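Local coordinates for protein aspartate-semialdehyde dehydrogenase (PDB 2R00) that catalyses the NADPH-dependent reductive dephosphorylation of L-aspartyl-4-phosphate to L-aspartate-semialdehyde, a step toward lysine, methionine and threonine, at residues E150-T155 with E246-E251. Numbering follows the deposited sequence.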
loop_
_atom_site.group_PDB
_atom_site.type_symbol
_atom_site.label_atom_id
_atom_site.label_comp_id
_atom_site.label_asym_id
_atom_site.label_seq_id
_atom_site.Cartn_x
_atom_site.Cartn_y
_atom_site.Cartn_z
ATOM N N GLU A 150 -8.695 -1.752 -18.523
ATOM C CA GLU A 150 -7.699 -2.525 -19.247
ATOM C C GLU A 150 -6.857 -3.329 -18.262
ATOM O O GLU A 150 -6.653 -4.532 -18.439
ATOM C CB GLU A 150 -6.817 -1.566 -20.053
ATOM C CG GLU A 150 -5.839 -2.211 -21.017
ATOM C CD GLU A 150 -5.109 -1.176 -21.873
ATOM O OE1 GLU A 150 -4.705 -1.519 -23.012
ATOM O OE2 GLU A 150 -4.952 -0.012 -21.414
ATOM N N ARG A 151 -6.385 -2.653 -17.213
ATOM C CA ARG A 151 -5.505 -3.263 -16.232
ATOM C C ARG A 151 -5.780 -2.735 -14.822
ATOM O O ARG A 151 -5.971 -1.532 -14.630
ATOM C CB ARG A 151 -4.056 -2.993 -16.621
ATOM C CG ARG A 151 -3.032 -3.815 -15.861
ATOM C CD ARG A 151 -1.609 -3.447 -16.272
ATOM N NE ARG A 151 -1.561 -2.959 -17.648
ATOM C CZ ARG A 151 -1.164 -1.736 -17.993
ATOM N NH1 ARG A 151 -0.750 -0.884 -17.060
ATOM N NH2 ARG A 151 -1.168 -1.375 -19.272
ATOM N N ILE A 152 -5.821 -3.654 -13.852
ATOM C CA ILE A 152 -5.904 -3.305 -12.424
ATOM C C ILE A 152 -4.633 -3.779 -11.729
ATOM O O ILE A 152 -4.274 -4.962 -11.808
ATOM C CB ILE A 152 -7.116 -3.978 -11.708
ATOM C CG1 ILE A 152 -8.448 -3.570 -12.352
ATOM C CG2 ILE A 152 -7.126 -3.629 -10.206
ATOM C CD1 ILE A 152 -9.612 -4.550 -12.065
ATOM N N ASN A 153 -3.953 -2.851 -11.063
ATOM C CA ASN A 153 -2.904 -3.189 -10.116
ATOM C C ASN A 153 -3.399 -2.855 -8.706
ATOM O O ASN A 153 -3.807 -1.721 -8.423
ATOM C CB ASN A 153 -1.604 -2.445 -10.449
ATOM C CG ASN A 153 -0.883 -3.038 -11.669
ATOM O OD1 ASN A 153 -1.483 -3.213 -12.729
ATOM N ND2 ASN A 153 0.403 -3.349 -11.515
ATOM N N VAL A 154 -3.381 -3.855 -7.832
ATOM C CA VAL A 154 -3.986 -3.712 -6.515
ATOM C C VAL A 154 -3.102 -4.323 -5.427
ATOM O O VAL A 154 -2.569 -5.430 -5.598
ATOM C CB VAL A 154 -5.427 -4.300 -6.476
ATOM C CG1 VAL A 154 -5.456 -5.810 -6.872
ATOM C CG2 VAL A 154 -6.096 -4.061 -5.111
ATOM N N THR A 155 -2.965 -3.596 -4.318
ATOM C CA THR A 155 -2.294 -4.088 -3.119
ATOM C C THR A 155 -3.314 -4.201 -1.981
ATOM O O THR A 155 -4.030 -3.233 -1.696
ATOM C CB THR A 155 -1.124 -3.154 -2.696
ATOM O OG1 THR A 155 -0.187 -3.044 -3.771
ATOM C CG2 THR A 155 -0.402 -3.715 -1.470
ATOM N N GLU A 246 -7.156 -1.776 0.726
ATOM C CA GLU A 246 -6.616 -2.014 -0.610
ATOM C C GLU A 246 -6.255 -0.698 -1.254
ATOM O O GLU A 246 -7.009 0.252 -1.159
ATOM C CB GLU A 246 -7.647 -2.672 -1.511
ATOM C CG GLU A 246 -8.259 -3.903 -0.942
ATOM C CD GLU A 246 -9.314 -4.457 -1.825
ATOM O OE1 GLU A 246 -10.025 -3.678 -2.493
ATOM O OE2 GLU A 246 -9.433 -5.680 -1.852
ATOM N N ALA A 247 -5.105 -0.662 -1.916
ATOM C CA ALA A 247 -4.708 0.454 -2.764
ATOM C C ALA A 247 -4.918 -0.011 -4.196
ATOM O O ALA A 247 -4.436 -1.090 -4.578
ATOM C CB ALA A 247 -3.237 0.802 -2.529
ATOM N N VAL A 248 -5.663 0.768 -4.978
ATOM C CA VAL A 248 -6.061 0.338 -6.325
ATOM C C VAL A 248 -5.610 1.332 -7.381
ATOM O O VAL A 248 -5.901 2.533 -7.290
ATOM C CB VAL A 248 -7.615 0.154 -6.468
ATOM C CG1 VAL A 248 -7.960 -0.508 -7.811
ATOM C CG2 VAL A 248 -8.183 -0.660 -5.316
ATOM N N HIS A 249 -4.885 0.826 -8.375
ATOM C CA HIS A 249 -4.628 1.590 -9.584
ATOM C C HIS A 249 -5.320 0.915 -10.763
ATOM O O HIS A 249 -5.172 -0.298 -10.956
ATOM C CB HIS A 249 -3.128 1.717 -9.874
ATOM C CG HIS A 249 -2.838 2.379 -11.186
ATOM N ND1 HIS A 249 -2.806 3.748 -11.341
ATOM C CD2 HIS A 249 -2.608 1.858 -12.415
ATOM C CE1 HIS A 249 -2.546 4.039 -12.604
ATOM N NE2 HIS A 249 -2.425 2.909 -13.276
ATOM N N VAL A 250 -6.067 1.700 -11.538
ATOM C CA VAL A 250 -6.717 1.193 -12.742
ATOM C C VAL A 250 -6.313 1.955 -14.006
ATOM O O VAL A 250 -6.238 3.181 -14.026
ATOM C CB VAL A 250 -8.275 1.103 -12.606
ATOM C CG1 VAL A 250 -8.645 0.183 -11.446
ATOM C CG2 VAL A 250 -8.906 2.455 -12.409
ATOM N N GLU A 251 -6.014 1.190 -15.041
ATOM C CA GLU A 251 -5.753 1.712 -16.362
ATOM C C GLU A 251 -7.079 1.571 -17.111
ATOM O O GLU A 251 -7.566 0.451 -17.324
ATOM C CB GLU A 251 -4.645 0.886 -17.011
ATOM C CG GLU A 251 -3.922 1.545 -18.151
ATOM C CD GLU A 251 -3.198 2.822 -17.763
ATOM O OE1 GLU A 251 -3.223 3.743 -18.591
ATOM O OE2 GLU A 251 -2.620 2.924 -16.659
#
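E246 meets the end of 150-155 through its backbone, its CA lying 3.1 Å from T155 O in a CA-H...O contact, while its CB packs against V154 CG2. Here begins a compact example of antiparallel strand pairing, whose alternation gives the pair one apolar face and one mostly polar face. A247 and T155 form a hydrogen-bonded pair, A247 N reaching T155 O and T155 N returning to A247 O. V248, in a non-hydrogen-bonded pair with V154, turns to the apolar face and divides its methyls: CG2 lies 4.0 Å from V154 CG2, and CG1, anti to the backbone N (chi1 -171°), leans on I152 CG2. H249 pairs with N153 through two backbone bonds, H249 N to N153 O being 2.8 Å long; its ring stands on the polar face, where ND1 bonds N308 and NE2 only weakly reaches OE2 of E251. V250 resumes the apolar row, its CG1 3.9 Å from I152 CG1. At E251 the regular pattern breaks into a classic beta bulge: E150 N donates to E251 O at 2.8 Å. The bond from R151 N to E251 O is weak, at 3.3 Å. E251 N in turn donates almost straight (177°) to R151 O. The E251 side chain, bent at chi2, runs alongside that of R151 and slides CB and CG beneath one guanidinium face, the carboxylate plane 19° from it. R151 NH1 and E251 OE2, 4.3 Å apart, can attract only as charges, since the oxygen lies well out of the guanidinium plane. The polar face lies at the dimer interface, where N153 ND2 bonds D300 of the second subunit. Within the dimerisation domain, strands 230-238 and 306-313 flank the pair, and helix 131-147, which starts at the catalytic C131, packs on the apolar face against I152 and V154 and also touches E246.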